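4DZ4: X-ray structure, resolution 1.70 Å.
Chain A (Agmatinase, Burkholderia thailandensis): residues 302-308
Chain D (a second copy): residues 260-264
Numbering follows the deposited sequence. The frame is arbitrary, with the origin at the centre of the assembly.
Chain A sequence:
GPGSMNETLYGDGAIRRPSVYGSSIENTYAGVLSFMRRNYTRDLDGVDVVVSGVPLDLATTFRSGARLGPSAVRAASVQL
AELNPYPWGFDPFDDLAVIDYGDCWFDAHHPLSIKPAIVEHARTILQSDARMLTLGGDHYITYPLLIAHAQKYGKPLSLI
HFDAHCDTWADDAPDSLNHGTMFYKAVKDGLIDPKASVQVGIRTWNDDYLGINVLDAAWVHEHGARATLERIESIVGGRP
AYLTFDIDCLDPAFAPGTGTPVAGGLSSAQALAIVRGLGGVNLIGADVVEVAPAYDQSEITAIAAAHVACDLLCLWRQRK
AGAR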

# COMPACT_ATOMS: atom_id res chain seq x y z
N ALA A 302 -1.52 -13.91 -5.97
CA ALA A 302 -2.63 -14.37 -6.81
C ALA A 302 -2.08 -14.82 -8.16
O ALA A 302 -2.59 -15.79 -8.75
CB ALA A 302 -3.68 -13.27 -6.97
N ILE A 303 -1.05 -14.13 -8.65
CA ILE A 303 -0.40 -14.52 -9.92
C ILE A 303 0.25 -15.90 -9.79
O ILE A 303 0.03 -16.77 -10.63
CB ILE A 303 0.62 -13.46 -10.37
CG1 ILE A 303 -0.13 -12.18 -10.78
CG2 ILE A 303 1.45 -13.97 -11.55
CD1 ILE A 303 0.77 -10.97 -11.02
N ALA A 304 0.98 -16.11 -8.70
CA ALA A 304 1.57 -17.46 -8.48
C ALA A 304 0.48 -18.53 -8.40
O ALA A 304 0.63 -19.63 -9.00
CB ALA A 304 2.46 -17.46 -7.23
N ALA A 305 -0.63 -18.21 -7.72
CA ALA A 305 -1.76 -19.15 -7.58
C ALA A 305 -2.40 -19.44 -8.95
O ALA A 305 -2.70 -20.61 -9.25
CB ALA A 305 -2.82 -18.58 -6.65
N ALA A 306 -2.56 -18.40 -9.77
CA ALA A 306 -3.12 -18.62 -11.12
C ALA A 306 -2.18 -19.49 -11.96
O ALA A 306 -2.65 -20.34 -12.74
CB ALA A 306 -3.41 -17.28 -11.82
N HIS A 307 -0.86 -19.30 -11.83
CA HIS A 307 0.12 -20.14 -12.55
C HIS A 307 -0.02 -21.60 -12.14
O HIS A 307 0.01 -22.49 -13.01
CB HIS A 307 1.56 -19.67 -12.27
CG HIS A 307 2.06 -18.59 -13.21
ND1 HIS A 307 2.83 -18.86 -14.29
CD2 HIS A 307 1.94 -17.20 -13.15
CE1 HIS A 307 3.18 -17.71 -14.89
NE2 HIS A 307 2.63 -16.69 -14.20
N VAL A 308 -0.14 -21.87 -10.83
CA VAL A 308 -0.33 -23.27 -10.34
C VAL A 308 -1.60 -23.86 -10.98
O VAL A 308 -1.57 -24.95 -11.55
CB VAL A 308 -0.42 -23.33 -8.81
CG1 VAL A 308 -0.82 -24.73 -8.32
CG2 VAL A 308 0.93 -22.94 -8.20
N THR D 260 3.96 -6.62 -16.70
CA THR D 260 3.62 -7.98 -17.13
C THR D 260 4.39 -8.98 -16.27
O THR D 260 5.36 -9.62 -16.73
CB THR D 260 3.89 -8.23 -18.64
OG1 THR D 260 5.19 -7.72 -18.99
CG2 THR D 260 2.79 -7.60 -19.54
N PRO D 261 3.98 -9.12 -14.99
CA PRO D 261 4.71 -10.05 -14.11
C PRO D 261 4.44 -11.52 -14.42
O PRO D 261 3.27 -11.90 -14.62
CB PRO D 261 4.18 -9.71 -12.71
CG PRO D 261 2.79 -9.17 -12.97
CD PRO D 261 2.98 -8.34 -14.23
N VAL D 262 5.50 -12.33 -14.48
CA VAL D 262 5.35 -13.76 -14.76
C VAL D 262 6.09 -14.56 -13.66
O VAL D 262 7.29 -14.34 -13.42
CB VAL D 262 5.94 -14.13 -16.16
CG1 VAL D 262 5.70 -15.60 -16.47
CG2 VAL D 262 5.35 -13.25 -17.25
N ALA D 263 5.38 -15.46 -12.98
CA ALA D 263 5.98 -16.26 -11.90
C ALA D 263 7.16 -17.11 -12.40
O ALA D 263 7.19 -17.53 -13.57
CB ALA D 263 4.93 -17.18 -11.27
N GLY D 264 8.10 -17.37 -11.49
CA GLY D 264 9.16 -18.38 -11.73
C GLY D 264 10.45 -17.76 -12.24
O GLY D 264 11.27 -18.46 -12.85
O HOH W 1 1.58 -14.24 -15.46

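How do the two backbones meet? Residues 302-308 of chain A form part of a longer helix, held here by the i to i+4 bonds from A:Ala306 N to A:Ala302 O (2.8 Å), A:His307 N to A:Ile303 O (2.9 Å) and A:Val308 N to A:Ala304 O (3.0 Å). The chain D stretch is irregular and extended through its middle, and the CA atoms of the two stretches come nearest at A:Ala304 CA and D:Ala263 CA, 5.7 Å apart. One helical turn separates A:Ile303 from A:His307, so both point their CA-to-CB bonds toward chain D, while A:Ala302, A:Ala305 and A:Ala306 stay out of reach.

Why does A:Ile303 reach D:Pro261? With chi1 at -69° (m) and chi2 at 170° (t), the side chain takes a conformation common for isoleucine in helices, and the trans chi2 carries CD1 as far from CA as rotation about CB-CG1 allows. The tip thus meets the proline ring, puckered C-gamma endo, with A:Ile303 CD1 3.3 Å from D:Pro261 CG, a tight apolar contact. Both residues are buried, and each removes hydrocarbon surface from water.

What holds the imidazole of A:His307 in place? Its chi1 of -88° is in the m range but well beyond -60°, and chi2 of -98° turns the ring so that one face receives the methyl of D:Ala263. D:Ala263 CB sits 3.7 Å from the ring centroid of A:His307 and 15° off the ring normal, a CH-pi contact in which weakly polarised C-H groups meet the pi cloud. D:Ala263 points its CB toward the helix, and so small a side chain lets the backbones come close: that same CB is 4.4 Å from A:Ala304 CA. D:Val262 points its CA-to-CB bond away, yet with chi1 at -176° (t) its CG1 comes to 3.6 Å from A:His307 CE1, at the edge of the ring and near its plane.

How is the polar end of the histidine satisfied? A water links the chains, hydrogen-bonded to A:His307 NE2 at 2.9 Å and donating to D:Pro261 O at 3.0 Å. The backbone nitrogen of D:Ala263 also lies 3.3 Å from A:His307 NE2, though the geometry leaves the nature of that approach open. The imidazole therefore serves two kinds of chemistry at once, its face packing against a methyl while its NE2 holds a water that joins helix to loop.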